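Local coordinates for aldehyde dehydrogenase family protein (Pseudomonas syringae pv. tomato, PDB 5IUW), which probably oxidises aldehydes to carboxylic acids with NAD(+) as cofactor, and binds indole-3-acetic acid, probably in its substrate pocket, at residues V119-G124 with F169-A174; L231-D236 with M253-E258; G360-A365 with A394-Q399; A430-T435 with N456-G461. All blocks are in the same frame, centred on the assembly; numbering follows the deposited sequence.

Interaction 1 of 4, residues V119-G124 with F169-A174; sequences VDIPGG and FPLMMA. With IAC (1H-indol-3-ylacetic acid), chain D.
Two helices that run side by side under the (indol-3-yl)acetate pocket meet here, and F169 and M172 carry the contact from protein to ligand. The axes of 119-124 and 170-174 are nearly parallel, 17° apart, at a closest approach of 8.0 Å. M172 is the knob in a knobs-into-holes contact. Its side chain sits among V119, D120, G123 and G124. CG leaves anti to the backbone N (chi1 -160°), and a bend at chi3 turns CE back over the first helix. M172 CE ends 3.5 Å from D120 CA and also touches V119 CG1. M172 SD faces the ligand, 3.8 Å from IAC C2. The glycines G123 and G124 allow this close approach; G124 CA and M172 CA are 4.2 Å apart. F169, at the N-cap position of its helix, presents one ring face to the indole acid. IAC C2 lies 3.5 Å above that face, offset toward the rim. At the ring edge D120 OD2 comes 3.1 Å from F169 CD1, with carboxylate and ring planes 22° apart. This carboxylate is satisfied by a salt bridge to K111, although E105 brings a like charge close. Elsewhere in the contact, I121 CD1 presses on L171 CD2 at 3.5 Å, a tight carbon pair. I121 also packs on A98, L101 and A102 of helix 98-109. L171 reaches T199 and I203 of helix 198-210, so the pair links the contact to both of these helices.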
# COMPACT_ATOMS: atom_id res chain seq x y z
N VAL A 119 -11.09 -23.91 19.83
CA VAL A 119 -9.94 -23.13 19.39
C VAL A 119 -9.37 -23.60 18.05
O VAL A 119 -9.27 -22.81 17.10
CB VAL A 119 -8.82 -23.16 20.45
CG1 VAL A 119 -7.56 -22.48 19.94
CG2 VAL A 119 -9.30 -22.48 21.73
N ASP A 120 -9.02 -24.88 17.95
CA ASP A 120 -8.33 -25.39 16.77
C ASP A 120 -9.16 -25.39 15.48
O ASP A 120 -8.71 -24.87 14.46
CB ASP A 120 -7.82 -26.81 17.03
CG ASP A 120 -6.71 -26.84 18.05
OD1 ASP A 120 -7.00 -26.63 19.25
OD2 ASP A 120 -5.55 -27.06 17.65
N ILE A 121 -10.33 -26.00 15.52
CA ILE A 121 -11.16 -26.09 14.33
C ILE A 121 -11.61 -24.69 13.87
O ILE A 121 -11.45 -24.36 12.70
CB ILE A 121 -12.42 -27.00 14.55
CG1 ILE A 121 -12.04 -28.42 14.98
CG2 ILE A 121 -13.31 -26.99 13.31
CD1 ILE A 121 -10.79 -29.00 14.40
N PRO A 122 -12.18 -23.86 14.77
CA PRO A 122 -12.51 -22.51 14.30
C PRO A 122 -11.29 -21.72 13.83
O PRO A 122 -11.40 -20.97 12.86
CB PRO A 122 -13.13 -21.85 15.54
CG PRO A 122 -13.69 -23.00 16.33
CD PRO A 122 -12.68 -24.09 16.15
N GLY A 123 -10.15 -21.90 14.49
CA GLY A 123 -8.93 -21.23 14.09
C GLY A 123 -8.47 -21.64 12.70
O GLY A 123 -8.02 -20.80 11.92
N GLY A 124 -8.61 -22.92 12.39
CA GLY A 124 -8.22 -23.44 11.10
C GLY A 124 -9.15 -22.94 10.01
O GLY A 124 -8.70 -22.52 8.94
N PHE A 169 -0.60 -28.12 17.12
CA PHE A 169 -1.88 -27.67 16.59
C PHE A 169 -1.98 -28.19 15.16
O PHE A 169 -1.73 -27.45 14.21
CB PHE A 169 -2.02 -26.15 16.59
CG PHE A 169 -2.02 -25.52 17.96
CD1 PHE A 169 -3.21 -25.29 18.63
CD2 PHE A 169 -0.83 -25.13 18.56
CE1 PHE A 169 -3.22 -24.69 19.88
CE2 PHE A 169 -0.83 -24.54 19.81
CZ PHE A 169 -2.02 -24.32 20.48
N PRO A 170 -2.32 -29.48 14.99
CA PRO A 170 -2.24 -30.17 13.70
C PRO A 170 -3.06 -29.48 12.60
O PRO A 170 -2.53 -29.13 11.55
CB PRO A 170 -2.81 -31.56 13.99
CG PRO A 170 -2.69 -31.73 15.47
CD PRO A 170 -2.85 -30.35 16.06
N LEU A 171 -4.35 -29.30 12.84
CA LEU A 171 -5.20 -28.72 11.80
C LEU A 171 -4.95 -27.23 11.62
O LEU A 171 -4.90 -26.74 10.50
CB LEU A 171 -6.67 -28.98 12.11
CG LEU A 171 -7.64 -28.43 11.06
CD1 LEU A 171 -7.30 -28.95 9.66
CD2 LEU A 171 -9.05 -28.78 11.39
N MET A 172 -4.81 -26.51 12.73
CA MET A 172 -4.64 -25.07 12.64
C MET A 172 -3.33 -24.70 11.92
O MET A 172 -3.34 -23.80 11.09
CB MET A 172 -4.67 -24.44 14.03
CG MET A 172 -4.99 -22.95 13.99
SD MET A 172 -4.66 -22.11 15.53
CE MET A 172 -5.71 -23.00 16.65
N MET A 173 -2.24 -25.41 12.22
CA MET A 173 -0.96 -25.10 11.57
C MET A 173 -1.01 -25.44 10.09
O MET A 173 -0.43 -24.73 9.28
CB MET A 173 0.22 -25.84 12.23
CG MET A 173 0.63 -25.32 13.61
SD MET A 173 0.99 -23.56 13.59
CE MET A 173 -0.53 -22.87 14.27
N ALA A 174 -1.70 -26.52 9.74
CA ALA A 174 -1.85 -26.85 8.33
C ALA A 174 -2.65 -25.75 7.61
O ALA A 174 -2.35 -25.41 6.48
CB ALA A 174 -2.53 -28.20 8.16
C IAC D . -2.01 -19.11 19.11
C1 IAC D . -1.88 -20.41 18.74
C2 IAC D . -2.98 -21.30 18.85
C3 IAC D . -4.19 -20.83 19.33
C4 IAC D . -4.33 -19.49 19.71
C5 IAC D . -3.25 -18.63 19.60
C7 IAC D . -0.58 -20.61 18.30
C8 IAC D . 0.11 -19.42 18.40
C17 IAC D . -0.04 -21.92 17.81
C18 IAC D . 1.46 -21.91 17.80
N IAC D . -0.77 -18.48 18.89
O2 IAC D . 2.11 -22.54 18.69
O3 IAC D . 2.04 -21.29 16.88

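Interaction 2 of 4, residues L231-D236 with M253-E258; sequences LALHMD and MIYAGE. With NAD (nicotinamide-adenine-dinucleotide), chain C.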
# COMPACT_ATOMS: atom_id res chain seq x y z
N LEU A 231 10.61 -34.55 0.23
CA LEU A 231 10.03 -33.30 -0.28
C LEU A 231 11.02 -32.13 -0.24
O LEU A 231 11.11 -31.34 -1.18
CB LEU A 231 8.77 -32.93 0.50
CG LEU A 231 7.59 -33.89 0.33
CD1 LEU A 231 6.48 -33.53 1.30
CD2 LEU A 231 7.10 -33.87 -1.10
N ALA A 232 11.76 -32.00 0.86
CA ALA A 232 12.71 -30.90 1.03
C ALA A 232 13.87 -31.01 0.04
O ALA A 232 14.45 -30.00 -0.35
CB ALA A 232 13.22 -30.87 2.45
N LEU A 233 14.19 -32.22 -0.37
CA LEU A 233 15.25 -32.46 -1.34
C LEU A 233 14.75 -32.54 -2.79
O LEU A 233 15.54 -32.71 -3.70
CB LEU A 233 16.00 -33.76 -1.01
CG LEU A 233 16.99 -33.66 0.15
CD1 LEU A 233 17.44 -35.07 0.56
CD2 LEU A 233 18.18 -32.81 -0.29
N HIS A 234 13.44 -32.44 -2.99
CA HIS A 234 12.93 -32.69 -4.33
C HIS A 234 13.28 -31.56 -5.29
O HIS A 234 13.17 -30.40 -4.94
CB HIS A 234 11.42 -32.90 -4.33
CG HIS A 234 10.94 -33.66 -5.53
ND1 HIS A 234 10.83 -33.08 -6.77
CD2 HIS A 234 10.61 -34.96 -5.68
CE1 HIS A 234 10.42 -33.99 -7.64
NE2 HIS A 234 10.28 -35.14 -7.00
N MET A 235 13.69 -31.93 -6.49
CA MET A 235 14.19 -30.96 -7.45
C MET A 235 13.08 -30.19 -8.16
O MET A 235 13.35 -29.23 -8.88
CB MET A 235 15.08 -31.65 -8.49
CG MET A 235 16.33 -32.26 -7.90
SD MET A 235 17.49 -31.00 -7.31
CE MET A 235 18.06 -30.22 -8.80
N ASP A 236 11.83 -30.59 -7.97
CA ASP A 236 10.75 -29.91 -8.67
C ASP A 236 9.75 -29.31 -7.68
O ASP A 236 8.63 -28.98 -8.05
CB ASP A 236 10.05 -30.84 -9.65
CG ASP A 236 9.22 -30.08 -10.68
OD1 ASP A 236 9.72 -29.10 -11.27
OD2 ASP A 236 8.05 -30.46 -10.91
N MET A 253 17.23 -25.86 5.40
CA MET A 253 18.05 -24.92 4.63
C MET A 253 19.15 -25.70 3.92
O MET A 253 19.45 -25.46 2.76
CB MET A 253 18.65 -23.83 5.52
CG MET A 253 17.60 -22.97 6.21
SD MET A 253 18.21 -21.46 7.00
CE MET A 253 18.62 -20.49 5.54
N ILE A 254 19.73 -26.64 4.65
CA ILE A 254 20.77 -27.49 4.08
C ILE A 254 20.23 -28.28 2.89
O ILE A 254 20.82 -28.27 1.82
CB ILE A 254 21.37 -28.41 5.16
CG1 ILE A 254 22.19 -27.58 6.15
CG2 ILE A 254 22.25 -29.50 4.54
CD1 ILE A 254 22.63 -28.34 7.41
N TYR A 255 19.08 -28.94 3.07
CA TYR A 255 18.43 -29.67 1.97
C TYR A 255 18.18 -28.82 0.73
O TYR A 255 18.34 -29.28 -0.39
CB TYR A 255 17.09 -30.24 2.42
CG TYR A 255 17.17 -31.33 3.46
CD1 TYR A 255 18.28 -32.16 3.53
CD2 TYR A 255 16.14 -31.52 4.37
CE1 TYR A 255 18.35 -33.16 4.49
CE2 TYR A 255 16.19 -32.50 5.32
CZ TYR A 255 17.29 -33.32 5.38
OH TYR A 255 17.33 -34.30 6.34
N ALA A 256 17.77 -27.58 0.94
CA ALA A 256 17.51 -26.70 -0.18
C ALA A 256 18.81 -26.35 -0.91
O ALA A 256 18.85 -26.31 -2.12
CB ALA A 256 16.81 -25.45 0.28
N GLY A 257 19.88 -26.14 -0.15
CA GLY A 257 21.17 -25.86 -0.76
C GLY A 257 21.74 -27.06 -1.50
O GLY A 257 22.42 -26.90 -2.50
N GLU A 258 21.45 -28.26 -1.01
CA GLU A 258 21.91 -29.51 -1.62
C GLU A 258 21.14 -29.86 -2.88
O GLU A 258 21.61 -30.66 -3.68
CB GLU A 258 21.80 -30.68 -0.63
CG GLU A 258 22.83 -30.66 0.48
CD GLU A 258 22.66 -31.79 1.47
OE1 GLU A 258 21.67 -32.54 1.38
OE2 GLU A 258 23.53 -31.94 2.36
PA NAD C . 9.89 -31.43 14.56
O1A NAD C . 10.88 -30.46 13.95
O2A NAD C . 10.60 -32.60 15.14
O5B NAD C . 8.94 -31.96 13.39
C5B NAD C . 8.08 -31.01 12.71
C4B NAD C . 7.85 -31.53 11.25
O4B NAD C . 8.99 -31.67 10.63
C3B NAD C . 7.22 -32.91 11.32
O3B NAD C . 6.25 -33.01 10.38
C2B NAD C . 8.44 -33.83 11.03
O2B NAD C . 7.96 -35.18 10.60
C1B NAD C . 9.10 -33.18 10.12
N9A NAD C . 10.49 -33.61 10.03
C8A NAD C . 11.23 -34.16 11.01
N7A NAD C . 12.46 -34.43 10.49
C5A NAD C . 12.48 -34.03 9.19
C6A NAD C . 13.46 -34.06 8.22
N6A NAD C . 14.77 -34.55 8.33
N1A NAD C . 13.22 -33.60 6.98
C2A NAD C . 12.00 -33.09 6.70
N3A NAD C . 11.02 -33.06 7.65
C4A NAD C . 11.26 -33.52 8.90
O3 NAD C . 9.06 -30.64 15.65
PN NAD C . 7.85 -31.26 16.54
O1N NAD C . 8.30 -32.58 17.10
O2N NAD C . 6.67 -31.47 15.64
O5D NAD C . 7.58 -30.30 17.80
C5D NAD C . 7.01 -29.00 17.70
C4D NAD C . 8.10 -27.88 17.48
O4D NAD C . 7.57 -27.06 16.63
C3D NAD C . 8.40 -27.02 18.71
O3D NAD C . 9.72 -26.66 18.78
C2D NAD C . 7.54 -25.74 18.48
O2D NAD C . 8.09 -24.53 19.19
C1D NAD C . 7.58 -25.57 17.23
N1N NAD C . 6.40 -24.84 16.79
C2N NAD C . 6.56 -23.61 16.17
C3N NAD C . 5.42 -22.90 15.76
C7N NAD C . 5.58 -21.54 15.09
O7N NAD C . 6.65 -20.96 15.15
N7N NAD C . 4.52 -20.95 14.42
C4N NAD C . 4.15 -23.43 15.97
C5N NAD C . 4.00 -24.66 16.59
C6N NAD C . 5.14 -25.37 17.00
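The end of helix 224-232 and the turn after it lie against helix 246-258, and the backbones come nearest at L233 and Y255, whose CA atoms are 5.4 Å apart. No hydrogen bond crosses between 231-236 and 253-258. The contact is made by side chains around the Y255 ring. A232 CB meets Y255 CD2 at 3.6 Å, approaching the ring obliquely. L233 crosses Y255 at a slant; its CD2 lies 3.5 Å from Y255 O and 3.9 Å from Y255 CD1. The same methyl touches E258 OE1, whose chain is extended beyond CG. Y255 CG stands anti to the carbonyl carbon (chi1 -67°), which carries the ring past A232 to the adenine of NAD. There NAD N6A donates to Y255 OH at 3.3 Å with an N-H...O angle of 160°, and N6A lies in the ring plane. Beyond the contact, K262 binds the carbonyl oxygens of A232 and H234, and helix 246-258 also packs on the second subunit through M253, I254, A256 and E258. With the ring held by aliphatic groups and no hydrogen bond between the segments, the contact positions the hydroxyl to accept one rather long bond from the adenine amino group.

Interaction 3 of 4, residues G360-A365 with A394-Q399; sequences GHTDGA and AMRIAQ
The guanidinium of R396 meets D363 and T362 along its edge, and its plane is turned 27° from the D363 carboxylate. The grip is side-on, one nitrogen to each oxygen. R396 NE gives a nearly straight bond to D363 OD2, 3.2 Å at 175°, lying in the guanidinium plane and using the syn lone pair. R396 NH2 reaches D363 OD1 at 2.9 Å, also from the syn side but 33° out of the carboxylate plane. T362 CG2 touches NH2 at the same edge. A bend at chi3 folds the arginine back to this position. D363 OD2 has a second donor: R396 N binds it at 3.1 Å, nearly in line with the C-O bond. Two bonds on one oxygen and a third on the other would fix the carboxylate's rotation. Beside the salt bridge, M395 and I397 add van der Waals contacts. M395 extends along D363, and M395 CE ends 3.5 Å from D363 O. I397 CG2 lies 3.8 Å from G360 N, while I397 CD1 meets A365 CB. A365 and I397 both pack on F388 of strand 382-389 and on V391. Helix 347-362 ends here in a Schellman motif: G364 has positive phi, and the turn bonds back to G360 O and H361 O. The aspartate of that terminus thus binds the first turn of the short helix 396-399, whose N-cap position is M395.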
# COMPACT_ATOMS: atom_id res chain seq x y z
N GLY A 360 15.92 -28.38 36.42
CA GLY A 360 15.57 -27.22 37.21
C GLY A 360 16.11 -27.33 38.63
O GLY A 360 16.74 -26.41 39.13
N HIS A 361 15.86 -28.47 39.26
CA HIS A 361 16.40 -28.77 40.58
C HIS A 361 17.91 -28.72 40.56
O HIS A 361 18.53 -28.09 41.42
CB HIS A 361 15.95 -30.15 41.04
CG HIS A 361 14.49 -30.24 41.33
ND1 HIS A 361 13.83 -29.34 42.13
CD2 HIS A 361 13.54 -31.11 40.88
CE1 HIS A 361 12.55 -29.66 42.20
NE2 HIS A 361 12.35 -30.73 41.45
N THR A 362 18.48 -29.39 39.57
CA THR A 362 19.92 -29.52 39.46
C THR A 362 20.60 -28.16 39.41
O THR A 362 21.49 -27.88 40.21
CB THR A 362 20.31 -30.33 38.22
OG1 THR A 362 19.88 -31.69 38.39
CG2 THR A 362 21.81 -30.30 38.02
N ASP A 363 20.15 -27.31 38.50
CA ASP A 363 20.77 -26.01 38.28
C ASP A 363 20.50 -25.00 39.39
O ASP A 363 21.02 -23.88 39.35
CB ASP A 363 20.31 -25.43 36.94
CG ASP A 363 20.74 -26.28 35.76
OD1 ASP A 363 21.42 -27.31 35.98
OD2 ASP A 363 20.40 -25.90 34.62
N GLY A 364 19.69 -25.37 40.37
CA GLY A 364 19.54 -24.56 41.56
C GLY A 364 18.30 -23.70 41.72
O GLY A 364 18.24 -22.88 42.62
N ALA A 365 17.32 -23.88 40.84
CA ALA A 365 16.05 -23.17 40.97
C ALA A 365 15.22 -23.75 42.11
O ALA A 365 15.49 -24.84 42.60
CB ALA A 365 15.28 -23.23 39.67
N ALA A 394 20.83 -17.87 32.73
CA ALA A 394 21.86 -18.79 32.26
C ALA A 394 21.50 -20.27 32.47
O ALA A 394 22.09 -21.14 31.86
CB ALA A 394 23.20 -18.49 32.94
N MET A 395 20.54 -20.54 33.35
CA MET A 395 20.14 -21.92 33.63
C MET A 395 19.53 -22.59 32.41
O MET A 395 18.98 -21.92 31.53
CB MET A 395 19.15 -21.96 34.79
CG MET A 395 19.70 -21.47 36.10
SD MET A 395 18.41 -21.46 37.34
CE MET A 395 19.29 -20.88 38.78
N ARG A 396 19.63 -23.92 32.36
CA ARG A 396 19.11 -24.69 31.24
C ARG A 396 17.61 -24.48 31.03
O ARG A 396 17.15 -24.35 29.90
CB ARG A 396 19.40 -26.19 31.42
CG ARG A 396 20.80 -26.62 30.99
CD ARG A 396 21.08 -28.10 31.29
NE ARG A 396 20.98 -28.43 32.71
CZ ARG A 396 21.10 -29.66 33.22
NH1 ARG A 396 21.31 -30.70 32.43
NH2 ARG A 396 21.00 -29.84 34.53
N ILE A 397 16.84 -24.46 32.11
CA ILE A 397 15.40 -24.31 31.97
C ILE A 397 15.05 -22.89 31.49
O ILE A 397 13.94 -22.66 31.05
CB ILE A 397 14.63 -24.64 33.28
CG1 ILE A 397 15.11 -23.79 34.45
CG2 ILE A 397 14.74 -26.13 33.62
CD1 ILE A 397 14.18 -23.84 35.65
N ALA A 398 15.98 -21.95 31.57
CA ALA A 398 15.71 -20.60 31.08
C ALA A 398 16.18 -20.41 29.64
O ALA A 398 15.66 -19.56 28.93
CB ALA A 398 16.35 -19.55 31.97
N GLN A 399 17.15 -21.22 29.21
CA GLN A 399 17.70 -21.08 27.86
C GLN A 399 17.04 -22.00 26.83
O GLN A 399 16.91 -21.62 25.68
CB GLN A 399 19.21 -21.34 27.86
CG GLN A 399 20.05 -20.17 28.35
CD GLN A 399 19.98 -18.96 27.43
OE1 GLN A 399 20.04 -19.08 26.21
NE2 GLN A 399 19.84 -17.78 28.02

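Interaction 4 of 4, residues A430-T435 with N456-G461; sequences AAAVWT and NQYDGG. With IAC (1H-indol-3-ylacetic acid), chain D.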
# COMPACT_ATOMS: atom_id res chain seq x y z
N ALA A 430 8.03 -14.50 20.28
CA ALA A 430 7.08 -13.62 20.93
C ALA A 430 7.62 -13.09 22.25
O ALA A 430 8.60 -13.60 22.79
CB ALA A 430 5.75 -14.33 21.15
N ALA A 431 6.95 -12.06 22.75
CA ALA A 431 7.24 -11.49 24.04
C ALA A 431 6.00 -10.72 24.51
O ALA A 431 5.12 -10.38 23.71
CB ALA A 431 8.49 -10.58 23.97
N ALA A 432 5.92 -10.48 25.82
CA ALA A 432 4.86 -9.62 26.33
C ALA A 432 5.37 -8.63 27.38
O ALA A 432 6.33 -8.89 28.10
CB ALA A 432 3.71 -10.45 26.91
N VAL A 433 4.69 -7.49 27.44
CA VAL A 433 4.97 -6.41 28.37
C VAL A 433 3.71 -5.97 29.08
O VAL A 433 2.71 -5.69 28.43
CB VAL A 433 5.56 -5.18 27.65
CG1 VAL A 433 5.85 -4.10 28.66
CG2 VAL A 433 6.79 -5.56 26.89
N TRP A 434 3.77 -5.87 30.41
CA TRP A 434 2.64 -5.39 31.18
C TRP A 434 3.00 -4.11 31.93
O TRP A 434 3.80 -4.12 32.88
CB TRP A 434 2.14 -6.47 32.15
CG TRP A 434 1.72 -7.74 31.49
CD1 TRP A 434 2.53 -8.69 30.94
CD2 TRP A 434 0.38 -8.23 31.35
NE1 TRP A 434 1.78 -9.73 30.45
CE2 TRP A 434 0.45 -9.47 30.69
CE3 TRP A 434 -0.88 -7.74 31.71
CZ2 TRP A 434 -0.68 -10.23 30.38
CZ3 TRP A 434 -2.01 -8.49 31.41
CH2 TRP A 434 -1.90 -9.72 30.75
N THR A 435 2.42 -3.00 31.49
CA THR A 435 2.59 -1.71 32.17
C THR A 435 1.49 -0.75 31.76
O THR A 435 0.97 -0.84 30.66
CB THR A 435 3.97 -1.08 31.86
OG1 THR A 435 3.99 0.27 32.32
CG2 THR A 435 4.26 -1.11 30.39
N ASN A 456 -0.06 -5.67 27.74
CA ASN A 456 -1.17 -5.82 28.68
C ASN A 456 -2.15 -6.93 28.29
O ASN A 456 -3.33 -6.87 28.61
CB ASN A 456 -1.89 -4.49 28.86
CG ASN A 456 -1.00 -3.47 29.54
OD1 ASN A 456 -0.04 -3.86 30.21
ND2 ASN A 456 -1.27 -2.19 29.36
N GLN A 457 -1.61 -7.93 27.62
CA GLN A 457 -2.31 -9.17 27.29
C GLN A 457 -1.25 -10.20 26.90
O GLN A 457 -0.08 -9.86 26.73
CB GLN A 457 -3.31 -8.97 26.15
CG GLN A 457 -2.65 -8.64 24.82
CD GLN A 457 -3.64 -8.23 23.76
OE1 GLN A 457 -4.77 -8.69 23.74
NE2 GLN A 457 -3.21 -7.33 22.88
N TYR A 458 -1.65 -11.45 26.77
CA TYR A 458 -0.76 -12.46 26.21
C TYR A 458 -1.53 -13.20 25.13
O TYR A 458 -2.75 -13.24 25.17
CB TYR A 458 -0.25 -13.42 27.30
CG TYR A 458 1.01 -14.12 26.86
CD1 TYR A 458 2.25 -13.56 27.09
CD2 TYR A 458 0.95 -15.32 26.17
CE1 TYR A 458 3.40 -14.17 26.68
CE2 TYR A 458 2.11 -15.95 25.74
CZ TYR A 458 3.33 -15.37 26.01
OH TYR A 458 4.48 -15.95 25.58
N ASP A 459 -0.81 -13.79 24.17
CA ASP A 459 -1.41 -14.60 23.11
C ASP A 459 -2.45 -13.80 22.32
O ASP A 459 -3.54 -14.28 22.05
CB ASP A 459 -2.05 -15.86 23.69
CG ASP A 459 -2.35 -16.90 22.62
OD1 ASP A 459 -1.68 -16.88 21.56
OD2 ASP A 459 -3.27 -17.73 22.84
N GLY A 460 -2.10 -12.57 21.97
CA GLY A 460 -3.02 -11.71 21.25
C GLY A 460 -2.89 -11.82 19.73
O GLY A 460 -2.17 -12.67 19.21
N GLY A 461 -3.58 -10.94 19.03
CA GLY A 461 -3.57 -10.94 17.58
C GLY A 461 -4.62 -11.88 17.02
O GLY A 461 -5.08 -12.79 17.69
C IAC D . -2.01 -19.11 19.11
C1 IAC D . -1.88 -20.41 18.74
C2 IAC D . -2.98 -21.30 18.85
C3 IAC D . -4.19 -20.83 19.33
C4 IAC D . -4.33 -19.49 19.71
C5 IAC D . -3.25 -18.63 19.60
C7 IAC D . -0.58 -20.61 18.30
C8 IAC D . 0.11 -19.42 18.40
C17 IAC D . -0.04 -21.92 17.81
C18 IAC D . 1.46 -21.91 17.80
N IAC D . -0.77 -18.48 18.89
O2 IAC D . 2.11 -22.54 18.69
O3 IAC D . 2.04 -21.29 16.88
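N456 CG lies anti to its own carbonyl carbon (chi1 -66°), a rotation that swings the amide back to the backbone of T435, while W434 CG, placed likewise, lays its indole over the N456-Q457 backbone. The contact continues a parallel pair in the mixed sheet that also holds strands 273-276 and 307-311, where strand 430-434 lies beside strand 452-455. Just past that strand the chain turns, and the touching parts run roughly opposite, 161° apart. N456 makes three bonds. Its backbone N donates to V433 O at 2.9 Å and 168°. Its OD1 accepts from T435 N in the carbonyl plane, on a lone pair, and its ND2 donates to T435 O, which it meets from above the carbonyl plane. The amide thus bonds both polar backbone atoms of T435. N456 CA makes a CH-pi contact with the six-membered ring of W434, 4.0 Å from its centroid. N456 C and Q457 N lie over the same ring, offset toward its rim. W434 NE1 bonds N274 of the neighbouring strand 273-276, so the indole is held at its pyrrole end as well. Q457 turns to the second subunit, where it bonds W494 and Q149. Y458 OH bonds T303 O, and its ring meets W454 edge-to-face. D459, a ligand-binding residue, follows directly, with D459 OD1 3.1 Å from IAC C5. Back at the strand, A432 CB touches the Y458 ring obliquely, 3.4 Å from CD1.

Overall arrangement
Interactions 1 and 4 share the (indol-3-yl)acetate. F169 and M172 of interaction 1 and D459 of interaction 4 all touch it, though the two contacts have centres 21 Å apart and nearest atoms about 7 Å apart. C302 bonds the same ligand through its backbone N, and the F169 side chain is about 7 Å from that of C302. Interaction 2 lies at the adenine end of the NAD, its centre 27 Å from that of interaction 1; the F169 side chain is about 5 Å from the cofactor. Interaction 3 has its centre 33 Å from that of interaction 1, but the I397 side chain is about 10 Å from that of E401, which bonds NAD. Interactions 2 and 4 both touch the second subunit.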